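Local structure of sulfoquinovosidase (Escherichia coli, 5AEE) at residues 287-292 / 311-316; 303-308 / 340-345; 335-340 / 404-409. The protein hydrolyses alpha-sulfoquinovosides, releasing sulfoquinovose from the sulfolipid sulfoquinovosyl diacylglyceride and from simpler glycosides such as sulfoquinovosyl glycerol. The protein carries 1 engineered substitution. One frame throughout, in Å; residues are numbered along the deposited sequence.

Contact 1. Residues 287-292 / 311-316; sequences AQDWSG and ENYPQL. With NSQ (4-nitrophenyl alpha-D-6-sulfoquinovoside), chain E.
Tyr313 turns its ring carbon CG anti to its own carbonyl carbon (chi1 -80°), while Asp289 across from it sets CG between backbone N and carbonyl carbon (chi1 68°); together these rotations bring the phenol hydroxyl to the aspartate. The Tyr313 OH donates to Asp289 OD1 in a bond modelled at 2.4 Å, a length so short that its exact value is doubtful. Tyr313 OH also takes a weak hydrogen bond from Gly264 N. The carboxylate comes to the edge of the ring, with CG in the ring plane, yet its own plane stands 84° to the ring. Beside this bond the Ala287 methyl CB approaches Tyr313 OH to 3.4 Å, and Tyr313 CE2 lies 3.8 Å from Trp290 CA. A water completes the junction. It accepts from Asn312 ND2 at 2.7 Å, donates to the Asp289 carbonyl O at 2.7 Å, and reaches OD2 more weakly. OD2 also accepts from Gly263 N. Trp290 sends its NE1 to the carbonyl of Tyr333, and the neighbouring Gln288, extended beyond CG, takes a hydrogen bond on OE1 from the sugar hydroxyl O4 at 2.6 Å. A phenylalanine in place of Tyr313 would probably leave Asp289 OD1 without its donor and the carboxylate freer to turn. The pair thus illustrates how a second shell is built: with the phenol on one oxygen and a backbone N-H and water on the other, Asp289 is likely to stay ionised although buried, and its bond to Tyr313 joins the loop carrying Gln288 to the segment before helix 316-325.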
# COMPACT_ATOMS: atom_id res chain seq x y z
N ALA A 287 -14.62 9.34 -12.21
CA ALA A 287 -14.40 9.37 -13.66
C ALA A 287 -13.00 9.72 -13.94
O ALA A 287 -12.64 10.88 -14.01
CB ALA A 287 -15.36 10.33 -14.32
N GLN A 288 -12.15 8.69 -14.12
CA GLN A 288 -10.76 8.94 -14.21
C GLN A 288 -10.44 9.71 -15.53
O GLN A 288 -9.46 10.40 -15.62
CB GLN A 288 -9.92 7.61 -14.17
CG GLN A 288 -10.23 6.65 -15.29
CD GLN A 288 -9.16 5.55 -15.30
OE1 GLN A 288 -8.41 5.38 -14.31
NE2 GLN A 288 -9.05 4.85 -16.41
N ASP A 289 -11.31 9.59 -16.54
CA ASP A 289 -11.12 10.24 -17.83
C ASP A 289 -11.70 11.70 -17.83
O ASP A 289 -11.91 12.23 -18.92
CB ASP A 289 -11.76 9.41 -18.92
CG ASP A 289 -13.29 9.36 -18.88
OD1 ASP A 289 -13.92 9.28 -17.81
OD2 ASP A 289 -13.91 9.15 -19.99
N TRP A 290 -11.83 12.30 -16.64
CA TRP A 290 -12.33 13.69 -16.51
C TRP A 290 -11.48 14.69 -17.39
O TRP A 290 -11.97 15.71 -17.86
CB TRP A 290 -12.26 14.09 -15.08
CG TRP A 290 -10.88 14.30 -14.56
CD1 TRP A 290 -9.89 13.37 -14.40
CD2 TRP A 290 -10.33 15.53 -14.19
NE1 TRP A 290 -8.78 13.95 -13.90
CE2 TRP A 290 -9.01 15.29 -13.77
CE3 TRP A 290 -10.84 16.84 -14.16
CZ2 TRP A 290 -8.16 16.30 -13.34
CZ3 TRP A 290 -10.00 17.86 -13.73
CH2 TRP A 290 -8.69 17.57 -13.31
N SER A 291 -10.20 14.33 -17.62
CA SER A 291 -9.24 15.09 -18.38
C SER A 291 -9.05 14.69 -19.85
O SER A 291 -8.28 15.33 -20.59
CB SER A 291 -7.88 14.98 -17.67
OG SER A 291 -7.56 13.62 -17.47
N GLY A 292 -9.78 13.68 -20.29
CA GLY A 292 -9.64 13.09 -21.62
C GLY A 292 -9.12 11.67 -21.54
O GLY A 292 -8.59 11.25 -20.51
N GLU A 311 -15.05 19.14 -23.47
CA GLU A 311 -15.60 18.41 -24.66
C GLU A 311 -16.07 17.03 -24.27
O GLU A 311 -17.12 16.66 -24.63
CB GLU A 311 -14.61 18.32 -25.84
CG GLU A 311 -14.86 19.41 -26.90
CD GLU A 311 -16.21 19.23 -27.64
OE1 GLU A 311 -16.58 18.08 -27.93
OE2 GLU A 311 -16.90 20.25 -27.93
N ASN A 312 -15.30 16.28 -23.51
CA ASN A 312 -15.78 14.96 -23.07
C ASN A 312 -16.76 14.99 -21.92
O ASN A 312 -17.62 14.15 -21.82
CB ASN A 312 -14.63 14.07 -22.66
CG ASN A 312 -13.68 13.84 -23.77
OD1 ASN A 312 -13.83 14.45 -24.82
ND2 ASN A 312 -12.72 12.92 -23.58
N TYR A 313 -16.61 15.96 -21.05
CA TYR A 313 -17.46 16.09 -19.89
C TYR A 313 -18.11 17.49 -19.94
O TYR A 313 -17.81 18.34 -19.10
CB TYR A 313 -16.68 15.89 -18.62
CG TYR A 313 -16.49 14.44 -18.36
CD1 TYR A 313 -17.46 13.71 -17.69
CD2 TYR A 313 -15.39 13.78 -18.81
CE1 TYR A 313 -17.29 12.36 -17.43
CE2 TYR A 313 -15.26 12.44 -18.59
CZ TYR A 313 -16.21 11.74 -17.89
OH TYR A 313 -16.10 10.37 -17.66
N PRO A 314 -19.05 17.67 -20.87
CA PRO A 314 -19.83 18.93 -20.92
C PRO A 314 -20.60 19.10 -19.64
O PRO A 314 -21.14 18.11 -19.06
CB PRO A 314 -20.75 18.71 -22.12
CG PRO A 314 -20.82 17.26 -22.33
CD PRO A 314 -19.50 16.70 -21.87
N GLN A 315 -20.68 20.35 -19.21
CA GLN A 315 -21.46 20.74 -18.01
C GLN A 315 -21.04 20.13 -16.69
O GLN A 315 -21.80 20.15 -15.74
CB GLN A 315 -22.91 20.44 -18.22
CG GLN A 315 -23.44 21.03 -19.49
CD GLN A 315 -24.86 21.36 -19.33
OE1 GLN A 315 -25.75 20.55 -19.68
NE2 GLN A 315 -25.12 22.51 -18.71
N LEU A 316 -19.81 19.64 -16.61
CA LEU A 316 -19.36 18.96 -15.41
C LEU A 316 -19.38 19.85 -14.17
O LEU A 316 -19.73 19.43 -13.07
CB LEU A 316 -17.97 18.35 -15.63
CG LEU A 316 -17.38 17.54 -14.50
CD1 LEU A 316 -18.35 16.41 -14.17
CD2 LEU A 316 -16.01 16.98 -14.87
O12 NSQ E . -2.41 5.09 -16.44
S10 NSQ E . -3.86 5.29 -16.72
O13 NSQ E . -4.29 6.61 -17.22
O11 NSQ E . -4.29 4.18 -17.57
C6 NSQ E . -4.74 5.16 -15.25
C5 NSQ E . -4.62 3.83 -14.51
O5 NSQ E . -3.29 3.89 -13.89
C1 NSQ E . -2.97 2.91 -12.96
C2 NSQ E . -4.07 2.77 -11.88
O2 NSQ E . -3.63 1.78 -10.99
C3 NSQ E . -5.39 2.50 -12.56
O3 NSQ E . -6.45 2.34 -11.63
C4 NSQ E . -5.76 3.62 -13.50
O4 NSQ E . -7.00 3.25 -14.19
O1 NSQ E . -2.85 1.71 -13.73
C25 NSQ E . -1.74 1.58 -14.46
C26 NSQ E . -0.49 1.57 -13.83
C27 NSQ E . 0.63 1.50 -14.60
C28 NSQ E . 0.51 1.37 -15.98
N32 NSQ E . 1.70 1.35 -16.74
O33 NSQ E . 1.63 1.62 -17.98
O34 NSQ E . 2.83 1.26 -16.16
C29 NSQ E . -0.74 1.41 -16.58
C30 NSQ E . -1.89 1.51 -15.81
O HOH W 1 -13.11 11.61 -21.29

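Contact 2. Residues 303-308 / 340-345; sequences MWNWKW and SDKDLC. With NSQ (4-nitrophenyl alpha-D-6-sulfoquinovoside), chain E.
Asn305 reaches across to the start of helix 343-351, and its side chain passes Lys342 before its oxygen reaches the helix. Its CB lies against Lys342 CB at 3.6 Å. CG stands anti to the backbone N (chi1 -169°), which carries the amide on past the same lysine methylene. ND2 stays beside Lys342 CB, at 4.2 Å. At the tip, OD1 accepts from Leu344 N at 2.9 Å; the bond is nearly straight (162° at the hydrogen) and lies in the carbonyl plane. A water donates to OD1 at 2.7 Å and accepts from Cys345 N at 3.0 Å, and the amide oxygen thereby serves one N-H directly and a second through the water. Around this polar core the packing is largely apolar. Lys342, bent at its second torsion, crosses Met303 at about a right angle, its CE meeting SD at 3.6 Å. Leu344 crosses Trp306 the same way, its CD1 meeting Trp306 CD1 at 3.8 Å, and presses on the Trp306 N, a buried N-H with no partner in the model. The indole NE1 of Trp306 is spent on the carbonyl of Tyr337. Trp304 turns inward instead: its NE1 gives an almost linear bond of 3.0 Å to the sulfonate oxygen O13, which lies at the indole edge, near its plane. Lys342, at the N-cap position, has no side-chain acceptor; a loop remote in sequence supplies one. The arrangement belongs to the loops following the strands of the family 31 (beta/alpha)8 barrel, with Trp304 at the sulfonate end of the substrate pocket.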
# COMPACT_ATOMS: atom_id res chain seq x y z
N MET A 303 -5.93 10.83 -20.29
CA MET A 303 -5.04 11.87 -20.88
C MET A 303 -4.37 12.58 -19.74
O MET A 303 -5.03 13.33 -18.96
CB MET A 303 -5.83 12.87 -21.71
CG MET A 303 -4.99 14.01 -22.28
SD MET A 303 -3.52 13.40 -23.18
CE MET A 303 -4.44 12.50 -24.43
N TRP A 304 -3.08 12.42 -19.61
CA TRP A 304 -2.36 13.01 -18.43
C TRP A 304 -2.03 14.49 -18.46
O TRP A 304 -0.87 14.96 -18.37
CB TRP A 304 -1.11 12.20 -18.08
CG TRP A 304 -1.29 10.80 -17.74
CD1 TRP A 304 -2.44 10.03 -17.73
CD2 TRP A 304 -0.24 9.91 -17.40
NE1 TRP A 304 -2.15 8.74 -17.36
CE2 TRP A 304 -0.82 8.64 -17.15
CE3 TRP A 304 1.11 10.07 -17.22
CZ2 TRP A 304 -0.09 7.55 -16.80
CZ3 TRP A 304 1.85 8.96 -16.85
CH2 TRP A 304 1.24 7.73 -16.62
N ASN A 305 -3.10 15.28 -18.45
CA ASN A 305 -3.01 16.70 -18.37
C ASN A 305 -4.20 17.10 -17.54
O ASN A 305 -5.36 16.94 -17.96
CB ASN A 305 -3.08 17.32 -19.77
CG ASN A 305 -2.72 18.78 -19.74
OD1 ASN A 305 -1.57 19.16 -19.47
ND2 ASN A 305 -3.72 19.61 -19.93
N TRP A 306 -3.89 17.65 -16.38
CA TRP A 306 -4.78 17.67 -15.25
C TRP A 306 -5.65 18.89 -15.27
O TRP A 306 -5.57 19.73 -14.42
CB TRP A 306 -4.01 17.59 -13.97
CG TRP A 306 -2.98 16.44 -14.07
CD1 TRP A 306 -1.65 16.56 -13.85
CD2 TRP A 306 -3.22 15.09 -14.43
NE1 TRP A 306 -1.03 15.37 -14.04
CE2 TRP A 306 -1.97 14.43 -14.37
CE3 TRP A 306 -4.35 14.34 -14.74
CZ2 TRP A 306 -1.83 13.12 -14.70
CZ3 TRP A 306 -4.20 13.00 -15.04
CH2 TRP A 306 -2.97 12.40 -15.01
N LYS A 307 -6.58 18.87 -16.22
CA LYS A 307 -7.54 19.93 -16.39
C LYS A 307 -8.79 19.29 -16.93
O LYS A 307 -8.75 18.43 -17.77
CB LYS A 307 -6.92 20.89 -17.43
CG LYS A 307 -7.67 22.16 -17.67
CD LYS A 307 -7.00 22.89 -18.86
CE LYS A 307 -8.02 23.52 -19.82
NZ LYS A 307 -8.86 24.61 -19.24
N TRP A 308 -9.93 19.74 -16.47
CA TRP A 308 -11.21 19.27 -16.91
C TRP A 308 -11.28 19.43 -18.42
O TRP A 308 -11.07 20.55 -18.95
CB TRP A 308 -12.28 20.13 -16.23
CG TRP A 308 -13.65 20.07 -16.82
CD1 TRP A 308 -14.27 19.00 -17.37
CD2 TRP A 308 -14.59 21.13 -16.88
NE1 TRP A 308 -15.52 19.30 -17.76
CE2 TRP A 308 -15.75 20.62 -17.52
CE3 TRP A 308 -14.57 22.43 -16.49
CZ2 TRP A 308 -16.90 21.38 -17.71
CZ3 TRP A 308 -15.73 23.22 -16.70
CH2 TRP A 308 -16.83 22.69 -17.33
N SER A 340 3.71 14.83 -22.23
CA SER A 340 4.61 15.72 -22.97
C SER A 340 3.93 16.42 -24.13
O SER A 340 4.42 17.39 -24.60
CB SER A 340 5.85 14.94 -23.46
OG SER A 340 5.43 14.02 -24.44
N ASP A 341 2.81 15.91 -24.60
CA ASP A 341 2.10 16.49 -25.74
C ASP A 341 0.97 17.43 -25.27
O ASP A 341 0.05 17.73 -26.04
CB ASP A 341 1.57 15.40 -26.68
CG ASP A 341 0.82 14.25 -25.96
OD1 ASP A 341 0.61 14.28 -24.73
OD2 ASP A 341 0.43 13.27 -26.64
N LYS A 342 1.06 17.93 -24.03
CA LYS A 342 0.01 18.80 -23.47
C LYS A 342 0.58 19.94 -22.68
O LYS A 342 1.78 19.98 -22.40
CB LYS A 342 -0.95 17.94 -22.60
CG LYS A 342 -1.79 16.94 -23.40
CD LYS A 342 -2.90 17.59 -24.17
CE LYS A 342 -3.52 16.53 -25.05
NZ LYS A 342 -4.63 17.06 -25.86
N ASP A 343 -0.32 20.86 -22.32
CA ASP A 343 -0.03 22.15 -21.74
C ASP A 343 0.77 22.16 -20.44
O ASP A 343 1.68 22.99 -20.27
CB ASP A 343 -1.37 22.85 -21.36
CG ASP A 343 -1.96 23.66 -22.47
OD1 ASP A 343 -1.62 23.44 -23.65
OD2 ASP A 343 -2.77 24.55 -22.14
N LEU A 344 0.37 21.34 -19.47
CA LEU A 344 1.03 21.38 -18.18
C LEU A 344 2.48 21.04 -18.28
O LEU A 344 3.28 21.60 -17.54
CB LEU A 344 0.37 20.46 -17.14
CG LEU A 344 -1.01 20.86 -16.67
CD1 LEU A 344 -1.35 19.95 -15.48
CD2 LEU A 344 -1.05 22.33 -16.28
N CYS A 345 2.80 20.08 -19.14
CA CYS A 345 4.18 19.69 -19.35
C CYS A 345 4.98 20.83 -19.93
O CYS A 345 6.10 21.08 -19.50
CB CYS A 345 4.31 18.49 -20.26
SG CYS A 345 5.99 17.81 -20.19
O12 NSQ E . -2.41 5.09 -16.44
S10 NSQ E . -3.86 5.29 -16.72
O13 NSQ E . -4.29 6.61 -17.22
O11 NSQ E . -4.29 4.18 -17.57
C6 NSQ E . -4.74 5.16 -15.25
C5 NSQ E . -4.62 3.83 -14.51
O5 NSQ E . -3.29 3.89 -13.89
C1 NSQ E . -2.97 2.91 -12.96
C2 NSQ E . -4.07 2.77 -11.88
O2 NSQ E . -3.63 1.78 -10.99
C3 NSQ E . -5.39 2.50 -12.56
O3 NSQ E . -6.45 2.34 -11.63
C4 NSQ E . -5.76 3.62 -13.50
O4 NSQ E . -7.00 3.25 -14.19
O1 NSQ E . -2.85 1.71 -13.73
C25 NSQ E . -1.74 1.58 -14.46
C26 NSQ E . -0.49 1.57 -13.83
C27 NSQ E . 0.63 1.50 -14.60
C28 NSQ E . 0.51 1.37 -15.98
N32 NSQ E . 1.70 1.35 -16.74
O33 NSQ E . 1.63 1.62 -17.98
O34 NSQ E . 2.83 1.26 -16.16
C29 NSQ E . -0.74 1.41 -16.58
C30 NSQ E . -1.89 1.51 -15.81
O HOH W 2 0.79 17.94 -19.77

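Contact 3. Residues 335-340 / 404-409; sequences NPYVAS and ADFGEY. With NSQ (4-nitrophenyl alpha-D-6-sulfoquinovoside), chain E.
Tyr337 places its hydroxyl oxygen between two backbone N-H groups of the catalytic loop, accepting from Gly407 N at 3.1 Å and from Tyr409 N at 3.2 Å. Both bonds are bent, at 143°; a single phenol oxygen thus holds the backbone on either side of Glu408 in sequence. The tyrosine is itself positioned by an Asx turn, in which Asn335 OD1 accepts from Tyr337 N at 2.9 Å in the carbonyl plane; Asn335 ND2 meanwhile bonds to Tyr333 OH, which also bonds to Asp405 OD2. Asp405, the nucleophile, has its other oxygen OD1 in a salt bridge with Arg455. Its OD2 lies 3.0 Å from the anomeric carbon C1 of the bound glycoside, almost directly behind the bond to the leaving-group oxygen O1 (OD2-C1-O1 about 168°), the geometry expected for the first step of a retaining glycosidase. In the family 31 barrel this nucleophile sits just past the end of strand 401-404, and the neighbouring strand 329-334 leads into the segment that packs against its backbone carbonyl. Packing spreads from here. Tyr337 meets Phe406 at a slant, ring planes 64° apart, with CE2 touching Phe406 CB at 3.3 Å, while Pro336 CD sits over the centre of the tyrosine ring. Asn335 and Phe406 run side by side. The phenyl ring reaches the nitrophenyl group, Phe406 CZ standing 3.4 Å from ligand C27, and Arg455 makes a cation-pi contact with the Phe406 ring. Farther out along the same aglycone, Tyr409 OH donates to the nitro oxygen O34 at 3.0 Å, the acceptor lying at the edge of the phenol ring.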
# COMPACT_ATOMS: atom_id res chain seq x y z
N ASN A 335 -1.94 12.12 -11.47
CA ASN A 335 -0.67 11.58 -11.05
C ASN A 335 0.40 12.69 -11.10
O ASN A 335 0.12 13.76 -11.55
CB ASN A 335 -0.38 10.29 -11.77
CG ASN A 335 -0.05 10.45 -13.23
OD1 ASN A 335 0.79 11.24 -13.64
ND2 ASN A 335 -0.76 9.65 -14.07
N PRO A 336 1.63 12.41 -10.67
CA PRO A 336 2.56 13.50 -10.62
C PRO A 336 3.47 13.61 -11.89
O PRO A 336 4.59 14.14 -11.83
CB PRO A 336 3.38 13.18 -9.38
CG PRO A 336 3.46 11.71 -9.39
CD PRO A 336 2.22 11.18 -10.16
N TYR A 337 2.97 13.09 -12.98
CA TYR A 337 3.60 13.17 -14.26
C TYR A 337 2.73 14.00 -15.14
O TYR A 337 1.57 14.20 -14.82
CB TYR A 337 3.88 11.76 -14.80
CG TYR A 337 4.41 10.81 -13.77
CD1 TYR A 337 5.39 11.19 -12.84
CD2 TYR A 337 3.89 9.50 -13.65
CE1 TYR A 337 5.87 10.29 -11.86
CE2 TYR A 337 4.39 8.59 -12.71
CZ TYR A 337 5.36 9.00 -11.77
OH TYR A 337 5.86 8.12 -10.77
N VAL A 338 3.33 14.58 -16.20
CA VAL A 338 2.55 15.38 -17.16
C VAL A 338 2.85 15.03 -18.64
O VAL A 338 4.04 15.07 -19.06
CB VAL A 338 2.73 16.87 -16.89
CG1 VAL A 338 1.99 17.24 -15.63
CG2 VAL A 338 4.23 17.23 -16.74
N ALA A 339 1.77 14.68 -19.39
CA ALA A 339 1.87 14.27 -20.78
C ALA A 339 2.65 15.29 -21.59
O ALA A 339 2.32 16.46 -21.59
CB ALA A 339 0.52 14.09 -21.38
N SER A 340 3.71 14.83 -22.23
CA SER A 340 4.61 15.72 -22.97
C SER A 340 3.93 16.42 -24.13
O SER A 340 4.42 17.39 -24.60
CB SER A 340 5.85 14.94 -23.46
OG SER A 340 5.43 14.02 -24.44
N ALA A 404 -5.09 9.58 -6.56
CA ALA A 404 -3.75 10.14 -6.69
C ALA A 404 -2.78 9.00 -6.94
O ALA A 404 -2.33 8.31 -5.98
CB ALA A 404 -3.36 10.85 -5.46
N ASP A 405 -2.43 8.84 -8.22
CA ASP A 405 -1.87 7.59 -8.71
C ASP A 405 -0.39 7.77 -8.90
O ASP A 405 0.11 8.86 -8.80
CB ASP A 405 -2.61 7.20 -9.97
CG ASP A 405 -2.29 5.81 -10.48
OD1 ASP A 405 -1.79 4.94 -9.74
OD2 ASP A 405 -2.66 5.57 -11.63
N PHE A 406 0.30 6.66 -9.10
CA PHE A 406 1.69 6.59 -9.46
C PHE A 406 2.52 7.14 -8.33
O PHE A 406 2.01 7.24 -7.22
CB PHE A 406 2.05 7.20 -10.84
CG PHE A 406 1.53 6.43 -11.99
CD1 PHE A 406 0.27 6.66 -12.47
CD2 PHE A 406 2.34 5.46 -12.59
CE1 PHE A 406 -0.22 5.88 -13.52
CE2 PHE A 406 1.89 4.73 -13.68
CZ PHE A 406 0.59 4.90 -14.09
N GLY A 407 3.80 7.46 -8.58
CA GLY A 407 4.74 7.71 -7.47
C GLY A 407 5.85 6.64 -7.48
O GLY A 407 6.86 6.81 -6.77
N GLU A 408 5.65 5.56 -8.23
CA GLU A 408 6.64 4.40 -8.27
C GLU A 408 7.59 4.36 -9.46
O GLU A 408 8.39 3.39 -9.63
CB GLU A 408 5.87 3.06 -8.23
CG GLU A 408 5.23 2.58 -9.53
CD GLU A 408 3.96 3.31 -9.92
OE1 GLU A 408 3.53 4.23 -9.21
OE2 GLU A 408 3.37 2.92 -10.94
N TYR A 409 7.55 5.39 -10.29
CA TYR A 409 8.14 5.31 -11.62
C TYR A 409 9.34 6.15 -11.82
O TYR A 409 9.76 6.29 -12.97
CB TYR A 409 7.14 5.84 -12.64
CG TYR A 409 6.72 5.01 -13.84
CD1 TYR A 409 5.64 4.14 -13.73
CD2 TYR A 409 7.28 5.21 -15.12
CE1 TYR A 409 5.15 3.43 -14.85
CE2 TYR A 409 6.80 4.52 -16.25
CZ TYR A 409 5.73 3.61 -16.10
OH TYR A 409 5.16 2.88 -17.18
O12 NSQ E . -2.41 5.09 -16.44
S10 NSQ E . -3.86 5.29 -16.72
O13 NSQ E . -4.29 6.61 -17.22
O11 NSQ E . -4.29 4.18 -17.57
C6 NSQ E . -4.74 5.16 -15.25
C5 NSQ E . -4.62 3.83 -14.51
O5 NSQ E . -3.29 3.89 -13.89
C1 NSQ E . -2.97 2.91 -12.96
C2 NSQ E . -4.07 2.77 -11.88
O2 NSQ E . -3.63 1.78 -10.99
C3 NSQ E . -5.39 2.50 -12.56
O3 NSQ E . -6.45 2.34 -11.63
C4 NSQ E . -5.76 3.62 -13.50
O4 NSQ E . -7.00 3.25 -14.19
O1 NSQ E . -2.85 1.71 -13.73
C25 NSQ E . -1.74 1.58 -14.46
C26 NSQ E . -0.49 1.57 -13.83
C27 NSQ E . 0.63 1.50 -14.60
C28 NSQ E . 0.51 1.37 -15.98
N32 NSQ E . 1.70 1.35 -16.74
O33 NSQ E . 1.63 1.62 -17.98
O34 NSQ E . 2.83 1.26 -16.16
C29 NSQ E . -0.74 1.41 -16.58
C30 NSQ E . -1.89 1.51 -15.81

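In the fold
Leaving barrel strand 282-286, the chain enters the first segment of contact 1, passes through strands 293-295 and 300-302, and returns at 311-316 to close that loop. Contact 2 opens inside it, at 303-308, and closes beyond it at helix 343-351, so the two cross; they also touch at Gly292 and Met303. Contact 3 opens at 335-340, before contact 2 has closed, and shares Ser340 with it, crossing in turn but following contact 1 in series. It closes at 404-409, after helix 380-395 and past the end of strand 401-404. The overlapping loops tie together the ends of three adjacent barrel strands, 282-286, 329-334 and 401-404, and all three contacts reach the same bound glycoside.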